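Long-range contacts in tRNA-splicing ligase RtcB (Thermus thermophilus, PDB 2EPG), which probably joins RNA ends bearing a 2',3'-cyclic phosphate or 3'-phosphate to 5'-hydroxyl ends, using GTP and manganese: residues A18-Y22 with E465-A470; E176-E182 with R332-A338; I181-L187 with A301-F305; E229-F234 with Y374-P380; V381-G385 with S408-A412. Residue numbers count along the deposited sequence, not the author numbering.

Contact 1 (A18-Y22 with E465-A470); sequences APYTY and EAVEGA
Residues 465-470 of helix 462-470 pack against a type II beta turn from Ala-18 to Thr-21, closed by Thr-21 N to Ala-18 O at 2.9 Å. Tyr-20, with positive phi (49/19) and an m rotamer (chi1 -53°), has its CA-CB bond pointing toward the helix, and its ring lies against Glu-465, Ala-466 and Gly-469. Glu-465 comes first: its O lies 4.2 Å from Tyr-20 CE2. Ala-466 places its CA 3.6 Å from Tyr-20 CD2. Gly-469 sets its CA over the ring face, a CH-pi contact 4.0 Å from the Tyr-20 centroid and 26° off the normal; an ideal CB here would clash with Tyr-20 CE1. Ala-470 has the closest CA pair, 5.0 Å from Tyr-20, and its CB sits 4.0 Å from Tyr-20 CB. Its carbonyl is reached through water: one donates to Thr-21 OG1 (2.7 Å) and Ala-470 O (2.9 Å). Thr-21 OG1 donates to Pro-19 O at 2.8 Å. The turn joins strands 15-18 and 21-24 in a beta hairpin whose tip packs on helix 462-470.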
# COMPACT_ATOMS: atom_id res chain seq x y z
N ALA A 18 -13.57 13.29 18.54
CA ALA A 18 -14.65 12.59 17.85
C ALA A 18 -14.53 11.12 18.12
O ALA A 18 -13.52 10.66 18.63
CB ALA A 18 -14.57 12.85 16.36
N PRO A 19 -15.56 10.34 17.78
CA PRO A 19 -15.43 8.90 18.04
C PRO A 19 -14.14 8.39 17.38
O PRO A 19 -13.79 8.80 16.27
CB PRO A 19 -16.70 8.33 17.41
CG PRO A 19 -17.69 9.42 17.65
CD PRO A 19 -16.91 10.67 17.31
N TYR A 20 -13.43 7.51 18.09
CA TYR A 20 -12.18 6.94 17.60
C TYR A 20 -11.16 7.95 17.06
O TYR A 20 -10.23 7.56 16.35
CB TYR A 20 -12.46 5.89 16.52
CG TYR A 20 -13.45 4.83 16.95
CD1 TYR A 20 -14.81 5.09 16.99
CD2 TYR A 20 -13.01 3.57 17.36
CE1 TYR A 20 -15.72 4.14 17.43
CE2 TYR A 20 -13.90 2.60 17.80
CZ TYR A 20 -15.26 2.89 17.83
OH TYR A 20 -16.16 1.94 18.27
N THR A 21 -11.30 9.22 17.42
CA THR A 21 -10.40 10.27 16.94
C THR A 21 -9.78 11.11 18.07
O THR A 21 -10.50 11.73 18.87
CB THR A 21 -11.16 11.19 15.97
OG1 THR A 21 -11.82 10.39 14.98
CG2 THR A 21 -10.22 12.17 15.29
N TYR A 22 -8.44 11.13 18.13
CA TYR A 22 -7.70 11.87 19.16
C TYR A 22 -6.74 12.92 18.60
O TYR A 22 -6.10 12.72 17.56
CB TYR A 22 -6.94 10.91 20.06
CG TYR A 22 -7.84 9.86 20.67
CD1 TYR A 22 -8.69 10.18 21.73
CD2 TYR A 22 -7.88 8.56 20.16
CE1 TYR A 22 -9.57 9.24 22.27
CE2 TYR A 22 -8.75 7.60 20.69
CZ TYR A 22 -9.60 7.95 21.74
OH TYR A 22 -10.46 7.00 22.25
N GLU A 465 -12.18 -1.81 12.81
CA GLU A 465 -13.24 -1.32 13.68
C GLU A 465 -13.03 0.17 13.96
O GLU A 465 -13.96 0.99 13.88
CB GLU A 465 -13.21 -2.09 15.01
CG GLU A 465 -14.28 -1.71 16.02
CD GLU A 465 -14.03 -2.31 17.41
OE1 GLU A 465 -13.26 -1.70 18.20
OE2 GLU A 465 -14.60 -3.39 17.72
N ALA A 466 -11.79 0.53 14.28
CA ALA A 466 -11.48 1.93 14.57
C ALA A 466 -11.65 2.76 13.31
O ALA A 466 -12.23 3.85 13.34
CB ALA A 466 -10.08 2.05 15.08
N VAL A 467 -11.15 2.24 12.20
CA VAL A 467 -11.26 2.95 10.94
C VAL A 467 -12.71 3.22 10.57
O VAL A 467 -13.06 4.35 10.23
CB VAL A 467 -10.57 2.16 9.80
CG1 VAL A 467 -11.19 2.51 8.47
CG2 VAL A 467 -9.08 2.49 9.80
N GLU A 468 -13.56 2.20 10.64
CA GLU A 468 -14.95 2.42 10.30
C GLU A 468 -15.59 3.35 11.33
O GLU A 468 -16.37 4.24 10.98
CB GLU A 468 -15.73 1.10 10.21
CG GLU A 468 -17.19 1.33 9.80
CD GLU A 468 -17.92 0.07 9.35
OE1 GLU A 468 -17.97 -0.91 10.14
OE2 GLU A 468 -18.43 0.07 8.20
N GLY A 469 -15.24 3.16 12.60
CA GLY A 469 -15.79 4.01 13.64
C GLY A 469 -15.40 5.47 13.46
O GLY A 469 -16.22 6.37 13.70
N ALA A 470 -14.17 5.73 13.04
CA ALA A 470 -13.72 7.10 12.84
C ALA A 470 -14.31 7.69 11.56
O ALA A 470 -14.17 8.87 11.29
CB ALA A 470 -12.17 7.15 12.78
O HOH W 1 -15.63 9.95 14.25
O HOH W 2 -13.18 11.15 12.75

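Contact 2 (E176-E182 with R332-A338); sequences EDVRFIE and RVLYDLA
Two hydrogen bonds fix one end: Glu-182 N donates to Asp-336 O (2.8 Å, 160°), and Ala-338 N donates to Glu-182 OE1 (3.0 Å, 172°), the carboxylate reaching along a t,t side chain whose OE2 is held by Lys-343. At the other end a water accepts from Val-333 N (2.7 Å) and donates to Glu-176 OE2 (2.8 Å) and Asp-177 OD2 (2.7 Å), while Arg-316 forms a salt bridge with Asp-177. Phe-180 O adds a CA-H...O contact to Tyr-335 CA at 3.1 Å. The CA register runs Asp-177 with Val-333 (5.8 Å), Phe-180 with Tyr-335 (4.8 Å), Ile-181 with Asp-336 (4.6 Å) and Glu-182 with Leu-337 (5.2 Å). Packing follows, Phe-180 CB lying 3.8 Å from Val-333 CG1 and Glu-182 CA 3.6 Å from Tyr-335 OH. The 3-10 residues 177-179 and the extended Ile-181 and Glu-182 flank strand 332-347, which pairs antiparallel with strand 110-119. There Leu-334 and Tyr-335 form a classic beta bulge opposite Leu-113, with helix 288-321 touching Ile-181 and Val-333, and strand 380-383 touching Tyr-335.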
# COMPACT_ATOMS: atom_id res chain seq x y z
N GLU A 176 -7.92 -3.56 -19.86
CA GLU A 176 -8.57 -2.82 -18.79
C GLU A 176 -7.85 -2.85 -17.42
O GLU A 176 -8.21 -2.10 -16.53
CB GLU A 176 -10.01 -3.31 -18.60
CG GLU A 176 -10.11 -4.77 -18.11
CD GLU A 176 -11.38 -5.05 -17.30
OE1 GLU A 176 -12.49 -4.74 -17.79
OE2 GLU A 176 -11.28 -5.58 -16.17
N ASP A 177 -6.83 -3.70 -17.27
CA ASP A 177 -6.16 -3.79 -15.97
C ASP A 177 -5.73 -2.46 -15.37
O ASP A 177 -5.93 -2.21 -14.19
CB ASP A 177 -4.93 -4.70 -16.06
CG ASP A 177 -5.29 -6.16 -16.19
OD1 ASP A 177 -4.38 -6.97 -16.42
OD2 ASP A 177 -6.48 -6.50 -16.07
N VAL A 178 -5.15 -1.61 -16.21
CA VAL A 178 -4.63 -0.32 -15.80
C VAL A 178 -5.64 0.63 -15.16
O VAL A 178 -5.26 1.42 -14.31
CB VAL A 178 -3.96 0.40 -17.01
CG1 VAL A 178 -3.60 1.83 -16.65
CG2 VAL A 178 -2.71 -0.37 -17.43
N ARG A 179 -6.90 0.54 -15.59
CA ARG A 179 -7.98 1.38 -15.08
C ARG A 179 -8.21 1.20 -13.59
O ARG A 179 -8.69 2.10 -12.91
CB ARG A 179 -9.30 1.06 -15.78
CG ARG A 179 -9.33 1.26 -17.29
CD ARG A 179 -10.31 2.37 -17.66
NE ARG A 179 -11.58 2.23 -16.93
CZ ARG A 179 -12.49 3.19 -16.82
NH1 ARG A 179 -13.60 2.98 -16.14
NH2 ARG A 179 -12.29 4.36 -17.41
N PHE A 180 -7.86 0.03 -13.07
CA PHE A 180 -8.09 -0.25 -11.66
C PHE A 180 -6.85 -0.29 -10.77
O PHE A 180 -6.80 -0.96 -9.73
CB PHE A 180 -8.92 -1.52 -11.56
CG PHE A 180 -10.17 -1.46 -12.39
CD1 PHE A 180 -10.18 -1.96 -13.69
CD2 PHE A 180 -11.29 -0.79 -11.92
CE1 PHE A 180 -11.31 -1.80 -14.51
CE2 PHE A 180 -12.42 -0.63 -12.72
CZ PHE A 180 -12.43 -1.13 -14.02
N ILE A 181 -5.84 0.44 -11.20
CA ILE A 181 -4.62 0.55 -10.42
C ILE A 181 -4.60 2.01 -10.00
O ILE A 181 -4.98 2.89 -10.78
CB ILE A 181 -3.36 0.31 -11.27
CG1 ILE A 181 -3.43 -1.06 -11.94
CG2 ILE A 181 -2.12 0.40 -10.37
CD1 ILE A 181 -2.28 -1.30 -12.92
N GLU A 182 -4.18 2.26 -8.76
CA GLU A 182 -4.05 3.62 -8.26
C GLU A 182 -3.11 4.34 -9.24
O GLU A 182 -2.08 3.79 -9.63
CB GLU A 182 -3.42 3.58 -6.87
CG GLU A 182 -3.16 4.94 -6.25
CD GLU A 182 -2.26 4.88 -5.02
OE1 GLU A 182 -2.08 3.78 -4.45
OE2 GLU A 182 -1.71 5.93 -4.62
N ARG A 332 -10.43 -10.41 -12.92
CA ARG A 332 -10.23 -9.01 -13.23
C ARG A 332 -9.61 -8.30 -12.05
O ARG A 332 -9.73 -8.76 -10.92
CB ARG A 332 -11.57 -8.33 -13.56
CG ARG A 332 -12.37 -8.99 -14.66
CD ARG A 332 -13.64 -8.21 -14.92
NE ARG A 332 -14.64 -8.96 -15.67
CZ ARG A 332 -15.87 -8.52 -15.90
NH1 ARG A 332 -16.73 -9.26 -16.60
NH2 ARG A 332 -16.25 -7.33 -15.42
N VAL A 333 -8.95 -7.18 -12.33
CA VAL A 333 -8.35 -6.39 -11.27
C VAL A 333 -9.49 -5.58 -10.62
O VAL A 333 -10.12 -4.75 -11.27
CB VAL A 333 -7.30 -5.41 -11.83
CG1 VAL A 333 -6.77 -4.52 -10.71
CG2 VAL A 333 -6.13 -6.21 -12.49
N LEU A 334 -9.77 -5.86 -9.35
CA LEU A 334 -10.80 -5.12 -8.63
C LEU A 334 -10.13 -3.78 -8.32
O LEU A 334 -10.65 -2.71 -8.65
CB LEU A 334 -11.19 -5.86 -7.35
CG LEU A 334 -12.39 -5.29 -6.59
CD1 LEU A 334 -13.04 -6.40 -5.78
CD2 LEU A 334 -11.93 -4.13 -5.69
N TYR A 335 -8.96 -3.84 -7.69
CA TYR A 335 -8.17 -2.63 -7.44
C TYR A 335 -6.72 -3.00 -7.10
O TYR A 335 -6.41 -4.16 -6.84
CB TYR A 335 -8.76 -1.78 -6.29
CG TYR A 335 -8.41 -0.33 -6.43
CD1 TYR A 335 -8.76 0.38 -7.59
CD2 TYR A 335 -7.71 0.36 -5.44
CE1 TYR A 335 -8.42 1.72 -7.74
CE2 TYR A 335 -7.39 1.70 -5.60
CZ TYR A 335 -7.75 2.37 -6.75
OH TYR A 335 -7.42 3.70 -6.91
N ASP A 336 -5.85 -2.00 -7.10
CA ASP A 336 -4.44 -2.19 -6.76
C ASP A 336 -3.96 -0.86 -6.19
O ASP A 336 -4.09 0.18 -6.84
CB ASP A 336 -3.66 -2.60 -8.03
CG ASP A 336 -2.15 -2.71 -7.80
OD1 ASP A 336 -1.55 -3.70 -8.27
OD2 ASP A 336 -1.55 -1.80 -7.18
N LEU A 337 -3.44 -0.87 -4.96
CA LEU A 337 -2.97 0.35 -4.34
C LEU A 337 -1.76 0.15 -3.43
O LEU A 337 -1.51 -0.94 -2.93
CB LEU A 337 -4.09 1.02 -3.52
CG LEU A 337 -4.37 0.50 -2.10
CD1 LEU A 337 -5.50 1.33 -1.45
CD2 LEU A 337 -4.77 -0.98 -2.16
N ALA A 338 -1.01 1.23 -3.25
CA ALA A 338 0.19 1.24 -2.43
C ALA A 338 -0.11 1.38 -0.94
O ALA A 338 -1.14 1.94 -0.57
CB ALA A 338 1.09 2.39 -2.87
O HOH W 3 -8.94 -6.47 -14.89
O HOH W 4 -2.28 3.93 -1.51

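Contact 3 (I181-L187 with A301-F305); sequences IESQGRL and ANFAF
Phe-305 (m) is the principal bump, a ring projecting from one helix turn into a hollow made by the coiled loop 181-187. Three successive positive phi values, at Ser-183, Gln-184 and Gly-185 (54/27, 54/28, 68/28), curl the loop into a left-handed, 3-10-like turn, closed by i+3 to i backbone bonds: Gln-184 N to Ile-181 O and Gly-185 N to Glu-182 O, both 2.9 Å, and Arg-186 N to Ser-183 O, 3.0 Å. Gly-185 CA forms the floor, lying over the Phe-305 face in a CH-pi contact 3.6 Å from the centroid, 20° off the normal; a CB there would be crowded by Ile-181 CD1. The walls are Ile-181 CG2, 3.5 Å from Phe-305 CE2, and Leu-187 CD1, which meets the ring edge at CE1 (3.6 Å). One turn earlier, Ala-301 CB receives Leu-187 CD2 at 3.9 Å. CA register pairs Gly-185 with Phe-305 (5.4 Å) and Arg-186 with Asn-302 (5.5 Å). The loop is wedged between helix 288-321 and strand 332-347, where Asp-336 touches both Ile-181 and Phe-305.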
# COMPACT_ATOMS: atom_id res chain seq x y z
N ILE A 181 -5.84 0.44 -11.20
CA ILE A 181 -4.62 0.55 -10.42
C ILE A 181 -4.60 2.01 -10.00
O ILE A 181 -4.98 2.89 -10.78
CB ILE A 181 -3.36 0.31 -11.27
CG1 ILE A 181 -3.43 -1.06 -11.94
CG2 ILE A 181 -2.12 0.40 -10.37
CD1 ILE A 181 -2.28 -1.30 -12.92
N GLU A 182 -4.18 2.26 -8.76
CA GLU A 182 -4.05 3.62 -8.26
C GLU A 182 -3.11 4.34 -9.24
O GLU A 182 -2.08 3.79 -9.63
CB GLU A 182 -3.42 3.58 -6.87
CG GLU A 182 -3.16 4.94 -6.25
CD GLU A 182 -2.26 4.88 -5.02
OE1 GLU A 182 -2.08 3.78 -4.45
OE2 GLU A 182 -1.71 5.93 -4.62
N SER A 183 -3.48 5.56 -9.63
CA SER A 183 -2.68 6.38 -10.57
C SER A 183 -2.40 5.63 -11.85
O SER A 183 -1.41 5.90 -12.52
CB SER A 183 -1.35 6.77 -9.94
OG SER A 183 -1.55 7.67 -8.86
N GLN A 184 -3.29 4.70 -12.20
CA GLN A 184 -3.15 3.88 -13.39
C GLN A 184 -1.80 3.16 -13.41
O GLN A 184 -1.27 2.84 -14.48
CB GLN A 184 -3.37 4.73 -14.66
CG GLN A 184 -4.83 5.18 -14.84
CD GLN A 184 -5.32 5.10 -16.30
OE1 GLN A 184 -4.87 5.84 -17.19
NE2 GLN A 184 -6.26 4.18 -16.55
N GLY A 185 -1.25 2.89 -12.23
CA GLY A 185 0.01 2.18 -12.12
C GLY A 185 1.21 2.96 -12.62
O GLY A 185 2.20 2.35 -13.03
N ARG A 186 1.15 4.28 -12.56
CA ARG A 186 2.24 5.14 -13.03
C ARG A 186 2.37 6.43 -12.26
O ARG A 186 1.47 7.27 -12.33
CB ARG A 186 2.04 5.50 -14.51
CG ARG A 186 3.10 6.43 -15.11
CD ARG A 186 2.74 6.79 -16.57
NE ARG A 186 3.75 7.58 -17.27
CZ ARG A 186 3.88 8.90 -17.20
NH1 ARG A 186 4.84 9.51 -17.89
NH2 ARG A 186 3.06 9.62 -16.45
N LEU A 187 3.46 6.60 -11.52
CA LEU A 187 3.65 7.88 -10.85
C LEU A 187 4.28 8.72 -11.96
O LEU A 187 5.19 8.26 -12.65
CB LEU A 187 4.57 7.77 -9.63
CG LEU A 187 3.77 7.64 -8.33
CD1 LEU A 187 2.98 6.34 -8.35
CD2 LEU A 187 4.71 7.69 -7.14
N ALA A 301 8.33 3.03 -7.44
CA ALA A 301 6.90 2.74 -7.34
C ALA A 301 6.38 2.12 -8.64
O ALA A 301 5.60 1.17 -8.60
CB ALA A 301 6.12 4.03 -7.01
N ASN A 302 6.80 2.64 -9.78
CA ASN A 302 6.35 2.12 -11.07
C ASN A 302 6.82 0.69 -11.25
O ASN A 302 6.14 -0.12 -11.88
CB ASN A 302 6.87 3.01 -12.21
CG ASN A 302 6.22 4.38 -12.22
OD1 ASN A 302 6.70 5.32 -12.89
ND2 ASN A 302 5.12 4.50 -11.50
N PHE A 303 7.99 0.39 -10.69
CA PHE A 303 8.54 -0.95 -10.78
C PHE A 303 7.65 -1.87 -9.95
O PHE A 303 7.30 -2.98 -10.38
CB PHE A 303 9.97 -0.98 -10.24
CG PHE A 303 10.60 -2.35 -10.27
CD1 PHE A 303 10.91 -2.95 -11.48
CD2 PHE A 303 10.86 -3.04 -9.10
CE1 PHE A 303 11.47 -4.23 -11.52
CE2 PHE A 303 11.42 -4.31 -9.12
CZ PHE A 303 11.73 -4.90 -10.34
N ALA A 304 7.27 -1.41 -8.76
CA ALA A 304 6.40 -2.21 -7.90
C ALA A 304 5.05 -2.42 -8.58
O ALA A 304 4.48 -3.51 -8.53
CB ALA A 304 6.21 -1.53 -6.52
N PHE A 305 4.52 -1.39 -9.23
CA PHE A 305 3.25 -1.55 -9.92
C PHE A 305 3.38 -2.64 -10.99
O PHE A 305 2.50 -3.48 -11.13
CB PHE A 305 2.81 -0.23 -10.58
CG PHE A 305 2.08 0.71 -9.65
CD1 PHE A 305 2.40 2.07 -9.63
CD2 PHE A 305 1.06 0.26 -8.81
CE1 PHE A 305 1.72 2.96 -8.80
CE2 PHE A 305 0.38 1.13 -7.98
CZ PHE A 305 0.71 2.49 -7.97

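Contact 4 (E229-F234 with Y374-P380); sequences EAALAF and YRRVGQP
A short helix, 228-234, packs against an irregular loop that leads into strand 380-383, and the joint is an aromatic-aliphatic cluster built around an edge-to-face pair. Phe-234, at chi1 -70° (m) with chi2 -8°, directs its ring edge at the face of Tyr-374 (chi1 -51°, m): centroids lie 4.9 Å apart with planes at 72°, and CD1 of Phe-234 is 3.5 Å from CD2 of Tyr-374. Tyr-374 OH hydrogen-bonds Leu-334 O. Val-377, also m (chi1 -56°), points at the helix; its CG2 meets Ala-233 CB at 3.9 Å and Phe-234 CE1 at 3.6 Å, while its CB lies 4.2 Å from Ala-230 CB. CA register is Ala-230 with Val-377 (5.7 Å) and Ala-233 with Tyr-374 (5.9 Å). The loop turns tightly, Val-377 N and Gly-378 N both donating to Tyr-374 O at 2.9 Å; at Gly-378 (108/163) a side chain would jam against the preceding carbonyl O, calling for glycine. Pro-380 then covers a Phe-234 face, its CG 3.7 Å from the ring centroid and 20° off the normal.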
# COMPACT_ATOMS: atom_id res chain seq x y z
N GLU A 229 -24.36 -2.27 -1.51
CA GLU A 229 -24.19 -1.32 -2.61
C GLU A 229 -22.74 -1.23 -3.09
O GLU A 229 -22.48 -1.25 -4.28
CB GLU A 229 -24.67 0.07 -2.20
CG GLU A 229 -24.40 1.10 -3.29
CD GLU A 229 -24.54 2.54 -2.82
OE1 GLU A 229 -23.93 2.92 -1.79
OE2 GLU A 229 -25.26 3.31 -3.51
N ALA A 230 -21.80 -1.12 -2.16
CA ALA A 230 -20.39 -1.03 -2.54
C ALA A 230 -19.92 -2.37 -3.11
O ALA A 230 -19.16 -2.41 -4.07
CB ALA A 230 -19.53 -0.64 -1.33
N ALA A 231 -20.39 -3.47 -2.54
CA ALA A 231 -19.97 -4.78 -3.01
C ALA A 231 -20.41 -4.96 -4.46
O ALA A 231 -19.62 -5.42 -5.28
CB ALA A 231 -20.56 -5.89 -2.12
N LEU A 232 -21.65 -4.60 -4.76
CA LEU A 232 -22.17 -4.69 -6.12
C LEU A 232 -21.31 -3.86 -7.06
O LEU A 232 -20.90 -4.32 -8.13
CB LEU A 232 -23.61 -4.17 -6.20
CG LEU A 232 -24.15 -4.11 -7.63
CD1 LEU A 232 -24.37 -5.54 -8.14
CD2 LEU A 232 -25.46 -3.31 -7.68
N ALA A 233 -21.05 -2.61 -6.65
CA ALA A 233 -20.23 -1.72 -7.45
C ALA A 233 -18.82 -2.27 -7.66
O ALA A 233 -18.26 -2.12 -8.74
CB ALA A 233 -20.17 -0.34 -6.79
N PHE A 234 -18.24 -2.91 -6.64
CA PHE A 234 -16.88 -3.47 -6.75
C PHE A 234 -16.89 -4.86 -7.38
O PHE A 234 -15.83 -5.45 -7.60
CB PHE A 234 -16.20 -3.62 -5.37
CG PHE A 234 -15.82 -2.32 -4.71
CD1 PHE A 234 -15.92 -1.10 -5.39
CD2 PHE A 234 -15.38 -2.31 -3.38
CE1 PHE A 234 -15.60 0.10 -4.77
CE2 PHE A 234 -15.06 -1.12 -2.74
CZ PHE A 234 -15.16 0.10 -3.43
N TYR A 374 -16.68 2.86 -9.72
CA TYR A 374 -16.68 2.92 -8.26
C TYR A 374 -16.94 4.30 -7.69
O TYR A 374 -17.08 4.45 -6.48
CB TYR A 374 -15.30 2.50 -7.74
CG TYR A 374 -14.76 1.19 -8.27
CD1 TYR A 374 -13.38 0.96 -8.29
CD2 TYR A 374 -15.61 0.16 -8.66
CE1 TYR A 374 -12.86 -0.27 -8.67
CE2 TYR A 374 -15.10 -1.08 -9.05
CZ TYR A 374 -13.73 -1.28 -9.05
OH TYR A 374 -13.21 -2.50 -9.39
N ARG A 375 -16.96 5.31 -8.56
CA ARG A 375 -17.08 6.69 -8.14
C ARG A 375 -18.24 7.01 -7.20
O ARG A 375 -18.10 7.86 -6.33
CB ARG A 375 -17.11 7.60 -9.38
CG ARG A 375 -16.84 9.08 -9.06
CD ARG A 375 -16.51 9.88 -10.32
NE ARG A 375 -15.34 9.34 -11.01
CZ ARG A 375 -15.10 9.49 -12.32
NH1 ARG A 375 -14.00 8.96 -12.86
NH2 ARG A 375 -15.94 10.15 -13.09
N ARG A 376 -19.36 6.32 -7.35
CA ARG A 376 -20.49 6.57 -6.47
C ARG A 376 -20.27 6.05 -5.06
O ARG A 376 -20.81 6.61 -4.11
CB ARG A 376 -21.78 5.93 -7.02
CG ARG A 376 -22.29 6.56 -8.30
CD ARG A 376 -23.48 5.79 -8.88
NE ARG A 376 -23.82 6.31 -10.21
CZ ARG A 376 -24.65 5.71 -11.06
NH1 ARG A 376 -24.89 6.26 -12.25
NH2 ARG A 376 -25.23 4.56 -10.74
N VAL A 377 -19.49 4.99 -4.91
CA VAL A 377 -19.30 4.42 -3.58
C VAL A 377 -17.95 4.68 -2.92
O VAL A 377 -17.80 4.45 -1.73
CB VAL A 377 -19.53 2.89 -3.59
CG1 VAL A 377 -20.91 2.58 -4.14
CG2 VAL A 377 -18.45 2.20 -4.42
N GLY A 378 -16.99 5.17 -3.70
CA GLY A 378 -15.67 5.43 -3.14
C GLY A 378 -14.60 4.43 -3.61
O GLY A 378 -14.92 3.35 -4.11
N GLN A 379 -13.34 4.80 -3.44
CA GLN A 379 -12.22 3.97 -3.85
C GLN A 379 -12.09 2.72 -2.99
O GLN A 379 -12.27 2.77 -1.78
CB GLN A 379 -10.92 4.78 -3.70
CG GLN A 379 -9.62 4.02 -4.10
CD GLN A 379 -8.42 4.60 -3.40
OE1 GLN A 379 -8.01 5.74 -3.67
NE2 GLN A 379 -7.87 3.85 -2.48
N PRO A 380 -11.77 1.58 -3.61
CA PRO A 380 -11.62 0.36 -2.80
C PRO A 380 -10.36 0.53 -1.92
O PRO A 380 -9.38 1.16 -2.34
CB PRO A 380 -11.41 -0.75 -3.85
CG PRO A 380 -12.07 -0.20 -5.10
CD PRO A 380 -11.72 1.28 -5.05

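Contact 5 (V381-G385 with S408-A412); sequences VLVPG and SCHGA
This is part of the predicted GMP site of the RtcB fold, where the end of strand 380-383 runs alongside the loop carrying His-410, predicted to form the GMP-histidine intermediate. The two segments run the same way, end-to-end directions 21° apart, yet meet by packing without direct hydrogen bonds between them; CA pairs are Val-381 with Ser-408 (7.6 Å), Val-383 with His-410 (5.1 Å) and Gly-385 with Ala-412 (5.1 Å). Val-381 (t) turns toward the loop, its CG1 3.7 Å from Cys-409 O and 4.3 Å from Ser-408 CB. Leu-382 points away, while its O accepts from His-339 NE2. The CA-CB bond of His-410 points away from the strand, and its ND1 hydrogen-bonds the same His-339. Val-383 (t) contributes most area on its strand, with CG2 3.8 Å from Cys-409 SG and CG1 3.8 Å from Ala-412 CB. Pro-384 and Gly-385, predicted GMP-binding residues, close the sequence: Pro-384 CD lies just 3.1 Å from His-410 O, and Gly-385 CA stands 4.2 Å from Ala-412 CB.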
# COMPACT_ATOMS: atom_id res chain seq x y z
N VAL A 381 -10.39 -0.02 -0.72
CA VAL A 381 -9.25 0.03 0.19
C VAL A 381 -9.02 -1.42 0.54
O VAL A 381 -9.90 -2.08 1.11
CB VAL A 381 -9.56 0.83 1.47
CG1 VAL A 381 -8.39 0.69 2.46
CG2 VAL A 381 -9.79 2.29 1.13
N LEU A 382 -7.84 -1.92 0.19
CA LEU A 382 -7.50 -3.32 0.41
C LEU A 382 -6.69 -3.46 1.68
O LEU A 382 -5.59 -2.91 1.79
CB LEU A 382 -6.72 -3.85 -0.80
CG LEU A 382 -7.38 -3.51 -2.15
CD1 LEU A 382 -6.53 -4.00 -3.33
CD2 LEU A 382 -8.78 -4.13 -2.18
N VAL A 383 -7.24 -4.17 2.65
CA VAL A 383 -6.60 -4.36 3.93
C VAL A 383 -6.25 -5.83 4.11
O VAL A 383 -7.07 -6.63 4.56
CB VAL A 383 -7.53 -3.88 5.08
CG1 VAL A 383 -6.89 -4.13 6.43
CG2 VAL A 383 -7.81 -2.41 4.91
N PRO A 384 -5.01 -6.21 3.76
CA PRO A 384 -4.61 -7.60 3.91
C PRO A 384 -4.32 -7.89 5.39
O PRO A 384 -3.88 -6.99 6.13
CB PRO A 384 -3.36 -7.66 3.05
CG PRO A 384 -2.71 -6.33 3.36
CD PRO A 384 -3.88 -5.37 3.33
N GLY A 385 -4.59 -9.10 5.83
CA GLY A 385 -4.27 -9.44 7.21
C GLY A 385 -2.92 -10.11 7.11
O GLY A 385 -2.20 -9.94 6.12
N SER A 408 -6.65 6.07 4.59
CA SER A 408 -7.22 5.08 5.46
C SER A 408 -6.15 4.11 5.96
O SER A 408 -4.96 4.37 5.81
CB SER A 408 -8.36 4.33 4.76
OG SER A 408 -9.15 3.65 5.72
N CYS A 409 -6.56 3.00 6.55
CA CYS A 409 -5.58 2.07 7.09
C CYS A 409 -5.08 1.08 6.06
O CYS A 409 -5.63 0.97 4.96
CB CYS A 409 -6.18 1.30 8.27
SG CYS A 409 -7.38 0.05 7.73
N HIS A 410 -4.04 0.34 6.41
CA HIS A 410 -3.51 -0.64 5.48
C HIS A 410 -3.51 -2.04 6.10
O HIS A 410 -3.57 -3.03 5.39
CB HIS A 410 -2.10 -0.26 5.06
CG HIS A 410 -1.03 -0.84 5.93
ND1 HIS A 410 -0.16 -1.81 5.49
CD2 HIS A 410 -0.70 -0.59 7.22
CE1 HIS A 410 0.67 -2.13 6.48
NE2 HIS A 410 0.36 -1.40 7.54
N GLY A 411 -3.42 -2.12 7.42
CA GLY A 411 -3.39 -3.43 8.06
C GLY A 411 -4.60 -3.75 8.91
O GLY A 411 -5.35 -2.85 9.30
N ALA A 412 -4.79 -5.03 9.20
CA ALA A 412 -5.92 -5.49 10.00
C ALA A 412 -5.52 -5.93 11.41
O ALA A 412 -6.35 -5.95 12.33
CB ALA A 412 -6.63 -6.64 9.28

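Contacts 2, 3, 4 and 5 are buried, contact 1 only partly; the centre of contact 5 lies about 8 Å from the centre of the chain, those of contacts 4 and 1 about 19 and 21 Å. Contacts 2 and 3 share Ile-181 and Glu-182, which bridge strand 332-347 and helix 288-321. Contact 4 crosses contact 2 along the chain and touches it through the Tyr-374 to Leu-334 hydrogen bond, while its loop runs directly into contact 5. Contact 1 meets contact 5 where Val-467 packs on Cys-409. Contact 2 uses hydrogen bonds and water, contact 1 water and CH-pi, contacts 3 and 4 rings, and contact 5 backbone and small side chains beside the predicted nucleotide site.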